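Local coordinates for protein GphF (Archangium violaceum, PDB 6MBG) that probably acts as the dehydratase domain of the gephyronic acid polyketide synthase, with a part in rearranging the double bond of the growing chain, at residues Ile75-Thr80 against Thr125-Arg130; Gly228-Glu233 against Val277-Leu282; Gly28-Asp33 against Ala91-Arg96. All coordinates share one frame; numbering follows the deposited sequence.

From the N terminus, Gly-28 to Asp-33 finds its partner first in interaction 3, which closes a loop of 57 residues when Ala-91 to Arg-96 comes back beside it; helix 52-65 lies within that loop. So does Ile-75 to Thr-80, whose own partner, Thr-125 to Arg-130, comes only after Ala-91 to Arg-96, so interactions 1 and 3 cross. Interaction 2 follows in series, Val-277 to Leu-282 returning to Gly-228 to Glu-233 after 43 residues in the second hotdog half. Strands 73-81 and 224-234 are neighbours, so interactions 1 and 2 touch, share a butanediol and tie the two halves of the double hotdog together. Interaction 3 lies apart, about 26 Å from interaction 2 between centres.

Interaction 1 (Ile75-Thr80 against Thr125-Arg130). With BU1 (1,4-butanediol), chain C.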
loop_
_atom_site.group_PDB
_atom_site.type_symbol
_atom_site.label_atom_id
_atom_site.label_comp_id
_atom_site.label_asym_id
_atom_site.label_seq_id
_atom_site.Cartn_x
_atom_site.Cartn_y
_atom_site.Cartn_z
ATOM N N ILE A 75 1.969 6.573 11.618
ATOM C CA ILE A 75 2.469 5.226 11.858
ATOM C C ILE A 75 1.314 4.241 11.762
ATOM O O ILE A 75 0.236 4.482 12.316
ATOM C CB ILE A 75 3.163 5.119 13.229
ATOM C CG1 ILE A 75 4.350 6.088 13.293
ATOM C CG2 ILE A 75 3.612 3.703 13.490
ATOM C CD1 ILE A 75 4.838 6.362 14.662
ATOM N N VAL A 76 1.536 3.134 11.062
ATOM C CA VAL A 76 0.656 1.975 11.134
ATOM C C VAL A 76 1.519 0.783 11.513
ATOM O O VAL A 76 2.625 0.611 10.983
ATOM C CB VAL A 76 -0.109 1.730 9.816
ATOM C CG1 VAL A 76 -1.239 0.724 10.031
ATOM C CG2 VAL A 76 -0.700 3.022 9.308
ATOM N N GLU A 77 1.022 -0.034 12.433
ATOM C CA GLU A 77 1.807 -1.132 12.978
ATOM C C GLU A 77 0.993 -2.408 12.996
ATOM O O GLU A 77 -0.236 -2.371 13.084
ATOM C CB GLU A 77 2.261 -0.852 14.413
ATOM C CG GLU A 77 3.499 -0.036 14.527
ATOM C CD GLU A 77 3.944 0.053 15.963
ATOM O OE1 GLU A 77 3.077 0.271 16.832
ATOM O OE2 GLU A 77 5.155 -0.118 16.213
ATOM N N ASP A 78 1.705 -3.536 12.935
ATOM C CA ASP A 78 1.131 -4.854 13.183
ATOM C C ASP A 78 -0.074 -5.103 12.270
ATOM O O ASP A 78 -1.149 -5.512 12.709
ATOM C CB ASP A 78 0.773 -4.990 14.674
ATOM C CG ASP A 78 0.217 -6.353 15.038
ATOM O OD1 ASP A 78 0.694 -7.372 14.496
ATOM O OD2 ASP A 78 -0.707 -6.405 15.886
ATOM N N VAL A 79 0.126 -4.886 10.965
ATOM C CA VAL A 79 -0.961 -4.956 9.996
ATOM C C VAL A 79 -1.101 -6.377 9.468
ATOM O O VAL A 79 -0.102 -7.037 9.127
ATOM C CB VAL A 79 -0.736 -3.964 8.844
ATOM C CG1 VAL A 79 -1.730 -4.220 7.712
ATOM C CG2 VAL A 79 -0.900 -2.580 9.358
ATOM N N THR A 80 -2.348 -6.850 9.407
ATOM C CA THR A 80 -2.684 -8.119 8.781
ATOM C C THR A 80 -3.749 -7.850 7.735
ATOM O O THR A 80 -4.741 -7.173 8.024
ATOM C CB THR A 80 -3.186 -9.144 9.792
ATOM O OG1 THR A 80 -2.193 -9.361 10.793
ATOM C CG2 THR A 80 -3.483 -10.479 9.099
ATOM N N THR A 125 -6.522 -5.417 9.625
ATOM C CA THR A 125 -6.467 -4.994 11.017
ATOM C C THR A 125 -5.054 -4.499 11.311
ATOM O O THR A 125 -4.088 -4.865 10.631
ATOM C CB THR A 125 -6.813 -6.128 11.991
ATOM O OG1 THR A 125 -5.893 -7.217 11.811
ATOM C CG2 THR A 125 -8.263 -6.628 11.783
ATOM N N GLY A 126 -4.939 -3.681 12.356
ATOM C CA GLY A 126 -3.630 -3.230 12.802
ATOM C C GLY A 126 -3.784 -2.173 13.886
ATOM O O GLY A 126 -4.842 -2.057 14.505
ATOM N N ARG A 127 -2.727 -1.382 14.069
ATOM C CA ARG A 127 -2.704 -0.303 15.054
ATOM C C ARG A 127 -2.226 0.975 14.378
ATOM O O ARG A 127 -1.411 0.932 13.454
ATOM C CB ARG A 127 -1.804 -0.670 16.237
ATOM C CG ARG A 127 -1.759 0.356 17.363
ATOM C CD ARG A 127 -0.692 -0.009 18.412
ATOM N NE ARG A 127 -0.512 -1.457 18.532
ATOM C CZ ARG A 127 0.588 -2.113 18.165
ATOM N NH1 ARG A 127 1.624 -1.455 17.658
ATOM N NH2 ARG A 127 0.654 -3.429 18.306
ATOM N N ILE A 128 -2.766 2.116 14.805
ATOM C CA ILE A 128 -2.355 3.407 14.265
ATOM C C ILE A 128 -1.679 4.210 15.361
ATOM O O ILE A 128 -1.929 4.026 16.557
ATOM C CB ILE A 128 -3.521 4.220 13.660
ATOM C CG1 ILE A 128 -4.691 4.322 14.652
ATOM C CG2 ILE A 128 -3.935 3.630 12.287
ATOM C CD1 ILE A 128 -5.725 5.389 14.286
ATOM N N ALA A 129 -0.836 5.145 14.936
ATOM C CA ALA A 129 -0.129 5.999 15.878
ATOM C C ALA A 129 0.406 7.207 15.127
ATOM O O ALA A 129 0.367 7.275 13.895
ATOM C CB ALA A 129 1.008 5.253 16.580
ATOM N N ARG A 130 0.932 8.151 15.897
ATOM C CA ARG A 130 1.378 9.426 15.365
ATOM C C ARG A 130 2.479 9.914 16.288
ATOM O O ARG A 130 2.282 9.935 17.503
ATOM C CB ARG A 130 0.209 10.417 15.326
ATOM C CG ARG A 130 0.511 11.739 14.685
ATOM C CD ARG A 130 -0.765 12.539 14.443
ATOM N NE ARG A 130 -0.446 13.865 13.921
ATOM C CZ ARG A 130 -1.194 14.530 13.050
ATOM N NH1 ARG A 130 -2.322 13.992 12.598
ATOM N NH2 ARG A 130 -0.799 15.722 12.617
HETATM C C1 BU1 C . 2.268 -9.352 9.842
HETATM C C2 BU1 C . 2.163 -8.552 11.139
HETATM C C3 BU1 C . 3.558 -8.300 11.712
HETATM C C4 BU1 C . 3.404 -7.776 13.144
HETATM O O5 BU1 C . 1.018 -9.909 9.531
HETATM O O6 BU1 C . 4.634 -7.389 13.693
HETATM O O HOH W 1 -3.174 -7.370 12.787
#
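Glu-77 and Arg-127 form a salt bridge in which carboxylate OE1 meets NH1 at the guanidinium edge, the two planes 86° apart. The modelled Glu-77 OE1 to Arg-127 NH1 separation, 2.4 Å, is too short to trust. A bend at chi3 (-31°) brings the arginine's end back over the neighbouring strand. Glu-77 OE2 pairs with Arg-231, so this carboxylate sits between two arginines. Were Arg-127 an alanine, Glu-77 OE1 would probably lose its charged mate on this strand pair and part of Asp-78 would be uncovered.

Backbone bonds join Ile-75 with Ala-129 and Glu-77 with Arg-127 in antiparallel register, until a beta bulge shifts it by one before Thr-80 pairs with Thr-125. Gly-126 suits the bulge: a CB there would clash with Val-79 CG2. A water bridges Asp-78 O (2.7 Å), Thr-80 OG1 and Thr-125 OG1; the last also bonds Trp-82. Val-79 O accepts a hydrogen bond from butanediol O5 at 3.1 Å.

Ile-75 CB packs on Ala-129 CB at 4.0 Å, while Val-76 and Ile-128 turn to the other face, against helix 52-65. The face of Glu-77 and Arg-127 is thus mixed, paired charges beside threonines and alkyl groups, whereas the helix-facing side is apolar.

Interaction 2 (Gly228-Glu233 against Val277-Leu282); sequences GCARIE and VDALQL. With BU1 (1,4-butanediol), chain C.
Arg-231 and Asp-278 run alongside each other, yet it is the aliphatic part of the arginine that meets the acid: Arg-231 CD comes to 3.8 Å from Asp-278 OD1. Because CG stands opposite the backbone N (chi1 -173°) and the chain stays extended as far as NE, the guanidinium is carried past the aspartate to Glu-233. There it grips a single oxygen side-on, NE of Arg-231 at 2.8 Å and its NH2 at 3.1 Å from Glu-233 OE2, with NE meeting the anti lone pair of that oxygen. The remaining nitrogen, NH1, is taken by Glu-77 of strand 73-81, so two carboxylates fix the rotation of the group.

The backbone pairing of these strands includes a classic beta bulge, Ala-230 and Arg-231 both facing Asp-278. Ala-230 N donates to Asp-278 O at 3.0 Å through a bent bond, Arg-231 N only weakly to the same oxygen, whereas Asp-278 N gives a nearly straight bond to Arg-231 O at 2.8 Å. The corner at Ala-230 is on strand 224-234, where the second hotdog half meets strand 73-81 of the first, and it sets the Ala-230 methyl both against Ala-279 CB (3.8 Å) and near the butanediol.

At the other end of the contact, Gly-228 O accepts from Gln-281 N. Glycine is required here: a CB would jam against the preceding carbonyl and strike the diol. Leu-280 CD1 comes to 3.6 Å from Gly-228 O, and its side chain also touches Phe-207 of helix 200-214. Gln-281 folds at chi2 (-74°), its OE1 bonding Thr-261. On the buried face Cys-229 CB lies near Val-277 and Leu-280, while Ile-232 CD1 touches Val-277 CG2 at 4.2 Å.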
loop_
_atom_site.group_PDB
_atom_site.type_symbol
_atom_site.label_atom_id
_atom_site.label_comp_id
_atom_site.label_asym_id
_atom_site.label_seq_id
_atom_site.Cartn_x
_atom_site.Cartn_y
_atom_site.Cartn_z
ATOM N N GLY A 228 0.682 -8.466 5.093
ATOM C CA GLY A 228 0.791 -7.625 6.266
ATOM C C GLY A 228 2.165 -6.996 6.320
ATOM O O GLY A 228 2.994 -7.191 5.433
ATOM N N CYS A 229 2.387 -6.233 7.383
ATOM C CA CYS A 229 3.712 -5.678 7.625
ATOM C C CYS A 229 3.803 -5.296 9.092
ATOM O O CYS A 229 2.788 -5.076 9.766
ATOM C CB CYS A 229 4.020 -4.477 6.717
ATOM S SG CYS A 229 3.022 -2.995 7.030
ATOM N N ALA A 230 5.037 -5.256 9.585
ATOM C CA ALA A 230 5.260 -4.931 10.986
ATOM C C ALA A 230 5.070 -3.440 11.252
ATOM O O ALA A 230 4.537 -3.058 12.300
ATOM C CB ALA A 230 6.661 -5.385 11.414
ATOM N N ARG A 231 5.488 -2.581 10.317
ATOM C CA ARG A 231 5.460 -1.151 10.595
ATOM C C ARG A 231 5.563 -0.373 9.298
ATOM O O ARG A 231 6.380 -0.718 8.433
ATOM C CB ARG A 231 6.613 -0.778 11.544
ATOM C CG ARG A 231 6.586 0.645 12.044
ATOM C CD ARG A 231 7.706 0.868 13.049
ATOM N NE ARG A 231 7.624 2.199 13.636
ATOM C CZ ARG A 231 7.038 2.463 14.798
ATOM N NH1 ARG A 231 6.496 1.480 15.498
ATOM N NH2 ARG A 231 7.002 3.707 15.263
ATOM N N ILE A 232 4.738 0.665 9.147
ATOM C CA ILE A 232 4.985 1.683 8.133
ATOM C C ILE A 232 5.004 3.042 8.820
ATOM O O ILE A 232 4.117 3.349 9.627
ATOM C CB ILE A 232 3.967 1.628 6.975
ATOM C CG1 ILE A 232 4.151 2.824 6.038
ATOM C CG2 ILE A 232 2.538 1.545 7.486
ATOM C CD1 ILE A 232 3.406 2.668 4.709
ATOM N N GLU A 233 6.053 3.825 8.555
ATOM C CA GLU A 233 6.173 5.187 9.075
ATOM C C GLU A 233 6.178 6.152 7.907
ATOM O O GLU A 233 7.009 6.018 7.001
ATOM C CB GLU A 233 7.459 5.399 9.883
ATOM C CG GLU A 233 7.511 4.754 11.232
ATOM C CD GLU A 233 8.720 5.220 12.026
ATOM O OE1 GLU A 233 9.430 6.143 11.559
ATOM O OE2 GLU A 233 8.961 4.659 13.115
ATOM N N VAL A 277 9.060 1.009 5.556
ATOM C CA VAL A 277 8.231 -0.187 5.690
ATOM C C VAL A 277 9.107 -1.284 6.268
ATOM O O VAL A 277 10.118 -1.656 5.658
ATOM C CB VAL A 277 7.635 -0.641 4.346
ATOM C CG1 VAL A 277 6.761 -1.869 4.560
ATOM C CG2 VAL A 277 6.851 0.472 3.712
ATOM N N ASP A 278 8.708 -1.827 7.412
ATOM C CA ASP A 278 9.458 -2.885 8.075
ATOM C C ASP A 278 8.709 -4.198 7.931
ATOM O O ASP A 278 7.520 -4.276 8.264
ATOM C CB ASP A 278 9.670 -2.597 9.565
ATOM C CG ASP A 278 10.525 -1.370 9.816
ATOM O OD1 ASP A 278 10.348 -0.751 10.884
ATOM O OD2 ASP A 278 11.368 -1.030 8.951
ATOM N N ALA A 279 9.412 -5.222 7.460
ATOM C CA ALA A 279 8.925 -6.603 7.448
ATOM C C ALA A 279 7.588 -6.731 6.716
ATOM O O ALA A 279 6.613 -7.270 7.251
ATOM C CB ALA A 279 8.822 -7.168 8.864
ATOM N N LEU A 280 7.548 -6.215 5.484
ATOM C CA LEU A 280 6.460 -6.538 4.569
ATOM C C LEU A 280 6.457 -8.038 4.290
ATOM O O LEU A 280 7.467 -8.591 3.830
ATOM C CB LEU A 280 6.629 -5.755 3.267
ATOM C CG LEU A 280 5.689 -6.131 2.100
ATOM C CD1 LEU A 280 4.278 -5.696 2.452
ATOM C CD2 LEU A 280 6.138 -5.472 0.826
ATOM N N GLN A 281 5.337 -8.699 4.576
ATOM C CA GLN A 281 5.209 -10.133 4.382
ATOM C C GLN A 281 4.465 -10.417 3.084
ATOM O O GLN A 281 3.344 -9.924 2.887
ATOM C CB GLN A 281 4.473 -10.769 5.558
ATOM C CG GLN A 281 5.119 -10.505 6.896
ATOM C CD GLN A 281 6.381 -11.316 7.097
ATOM O OE1 GLN A 281 6.704 -12.198 6.291
ATOM N NE2 GLN A 281 7.090 -11.048 8.195
ATOM N N LEU A 282 5.095 -11.219 2.215
ATOM C CA LEU A 282 4.576 -11.613 0.911
ATOM C C LEU A 282 4.303 -13.104 0.912
ATOM O O LEU A 282 5.089 -13.885 1.457
ATOM C CB LEU A 282 5.564 -11.275 -0.222
ATOM C CG LEU A 282 5.978 -9.803 -0.332
ATOM C CD1 LEU A 282 6.916 -9.569 -1.535
ATOM C CD2 LEU A 282 4.741 -8.919 -0.421
HETATM C C1 BU1 C . 2.268 -9.352 9.842
HETATM C C2 BU1 C . 2.163 -8.552 11.139
HETATM C C3 BU1 C . 3.558 -8.300 11.712
HETATM C C4 BU1 C . 3.404 -7.776 13.144
HETATM O O5 BU1 C . 1.018 -9.909 9.531
HETATM O O6 BU1 C . 4.634 -7.389 13.693
#

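Interaction 3 (Gly28-Asp33 against Ala91-Arg96)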
loop_
_atom_site.group_PDB
_atom_site.type_symbol
_atom_site.label_atom_id
_atom_site.label_comp_id
_atom_site.label_asym_id
_atom_site.label_seq_id
_atom_site.Cartn_x
_atom_site.Cartn_y
_atom_site.Cartn_z
ATOM N N GLY A 28 -17.037 5.173 3.435
ATOM C CA GLY A 28 -17.123 5.794 2.132
ATOM C C GLY A 28 -17.573 4.772 1.107
ATOM O O GLY A 28 -17.627 3.582 1.382
ATOM N N THR A 29 -17.926 5.265 -0.068
ATOM C CA THR A 29 -18.275 4.408 -1.193
ATOM C C THR A 29 -17.168 4.501 -2.235
ATOM O O THR A 29 -16.678 5.599 -2.516
ATOM C CB THR A 29 -19.626 4.839 -1.777
ATOM O OG1 THR A 29 -20.630 4.669 -0.771
ATOM C CG2 THR A 29 -19.983 3.998 -2.942
ATOM N N VAL A 30 -16.743 3.354 -2.787
ATOM C CA VAL A 30 -15.773 3.338 -3.871
ATOM C C VAL A 30 -16.320 2.453 -4.990
ATOM O O VAL A 30 -17.328 1.765 -4.828
ATOM C CB VAL A 30 -14.374 2.843 -3.426
ATOM C CG1 VAL A 30 -13.761 3.784 -2.369
ATOM C CG2 VAL A 30 -14.449 1.404 -2.913
ATOM N N SER A 31 -15.648 2.501 -6.140
ATOM C CA SER A 31 -15.932 1.573 -7.231
ATOM C C SER A 31 -14.670 1.405 -8.055
ATOM O O SER A 31 -13.702 2.147 -7.890
ATOM C CB SER A 31 -17.083 2.060 -8.128
ATOM O OG SER A 31 -16.615 3.103 -8.961
ATOM N N SER A 32 -14.703 0.441 -8.989
ATOM C CA SER A 32 -13.553 0.261 -9.880
ATOM C C SER A 32 -13.284 1.493 -10.729
ATOM O O SER A 32 -12.205 1.591 -11.321
ATOM C CB SER A 32 -13.791 -0.941 -10.795
ATOM O OG SER A 32 -14.871 -0.646 -11.687
ATOM N N ASP A 33 -14.235 2.433 -10.810
ATOM C CA ASP A 33 -14.025 3.659 -11.563
ATOM C C ASP A 33 -13.460 4.799 -10.718
ATOM O O ASP A 33 -12.915 5.746 -11.287
ATOM C CB ASP A 33 -15.333 4.135 -12.201
ATOM C CG ASP A 33 -15.948 3.095 -13.118
ATOM O OD1 ASP A 33 -17.146 2.772 -12.947
ATOM O OD2 ASP A 33 -15.217 2.598 -13.999
ATOM N N ALA A 91 -19.660 -1.416 -10.012
ATOM C CA ALA A 91 -20.612 -1.609 -8.927
ATOM C C ALA A 91 -20.018 -1.058 -7.642
ATOM O O ALA A 91 -18.892 -1.428 -7.287
ATOM C CB ALA A 91 -20.947 -3.086 -8.750
ATOM N N PRO A 92 -20.725 -0.171 -6.939
ATOM C CA PRO A 92 -20.144 0.463 -5.748
ATOM C C PRO A 92 -19.972 -0.518 -4.603
ATOM O O PRO A 92 -20.734 -1.475 -4.444
ATOM C CB PRO A 92 -21.164 1.547 -5.385
ATOM C CG PRO A 92 -22.008 1.723 -6.598
ATOM C CD PRO A 92 -22.033 0.404 -7.288
ATOM N N ALA A 93 -18.941 -0.265 -3.796
ATOM C CA ALA A 93 -18.687 -0.996 -2.568
ATOM C C ALA A 93 -18.564 0.024 -1.444
ATOM O O ALA A 93 -17.968 1.083 -1.649
ATOM C CB ALA A 93 -17.396 -1.806 -2.666
ATOM N N ARG A 94 -19.142 -0.276 -0.276
ATOM C CA ARG A 94 -18.919 0.555 0.909
ATOM C C ARG A 94 -17.664 0.086 1.630
ATOM O O ARG A 94 -17.482 -1.108 1.845
ATOM C CB ARG A 94 -20.124 0.496 1.850
ATOM C CG ARG A 94 -21.033 1.688 1.695
ATOM C CD ARG A 94 -21.970 1.865 2.876
ATOM N NE ARG A 94 -23.376 1.791 2.467
ATOM C CZ ARG A 94 -24.042 2.778 1.865
ATOM N NH1 ARG A 94 -25.318 2.620 1.540
ATOM N NH2 ARG A 94 -23.433 3.926 1.589
ATOM N N LEU A 95 -16.786 1.024 1.964
ATOM C CA LEU A 95 -15.565 0.770 2.710
ATOM C C LEU A 95 -15.713 1.409 4.090
ATOM O O LEU A 95 -16.287 2.496 4.218
ATOM C CB LEU A 95 -14.350 1.382 2.011
ATOM C CG LEU A 95 -13.629 0.573 0.959
ATOM C CD1 LEU A 95 -12.593 1.474 0.289
ATOM C CD2 LEU A 95 -13.001 -0.604 1.665
ATOM N N ARG A 96 -15.222 0.728 5.121
ATOM C CA ARG A 96 -15.380 1.211 6.483
ATOM C C ARG A 96 -14.088 1.012 7.258
ATOM O O ARG A 96 -13.478 -0.049 7.185
ATOM C CB ARG A 96 -16.537 0.450 7.188
ATOM C CG ARG A 96 -16.886 0.883 8.569
ATOM C CD ARG A 96 -17.913 -0.113 9.180
ATOM N NE ARG A 96 -17.314 -1.403 9.557
ATOM C CZ ARG A 96 -18.021 -2.449 9.985
ATOM N NH1 ARG A 96 -19.348 -2.366 10.068
ATOM N NH2 ARG A 96 -17.409 -3.574 10.328
HETATM O O HOH W 2 -16.590 -1.427 -8.760
#
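Val-30 and Leu-95 meet through complementary torsions: the valine puts CG1 opposite its carbonyl carbon (chi1 -63°), which leaves CG2 between the backbone N and the carbonyl carbon, and the leucine turns CG opposite its own carbonyl carbon (chi1 -87°). The two side chains cross at about a right angle, and Leu-95 CD1 lies 3.7 Å from each of the valine methyls, CG1 and CG2 of Val-30. Leu-11 and Leu-38 also touch the valine in this buried patch.

The pairing belongs to the first hotdog half of the dehydratase, where strand 24-30 runs antiparallel beside strand 93-100. Gly-28 with Leu-95 and Val-30 with Ala-93 are hydrogen-bonded pairs, each using two reciprocal backbone bonds; the one from Val-30 N to Ala-93 O, at 2.8 Å, is nearly straight. Between them Thr-29 and Arg-94 form the non-hydrogen-bonded pair, with their side chains on the other face.

On that face the threonine divides its two branches. Its methyl lies alongside the proline ring, Thr-29 CG2 at 3.7 Å from Pro-92 CB, while its hydroxyl comes near the arginine without a bond. Arg-94 bends at chi3 (-120°), and its NE is bonded to Ser-114, so the threonine is a neighbour rather than the group that holds it.

Val-30 O is also approached by Pro-92 CA at 3.2 Å, a CA-H...O contact in addition to the bond from Ala-93 N. Beyond the paired residues, Ser-31 forms an ST turn, its OG accepting from Asp-33 N at 3.1 Å. Where the two segments part, a water takes over from direct bonding, accepting from Ser-32 N at 2.7 Å and donating to Ala-91 O at the same distance.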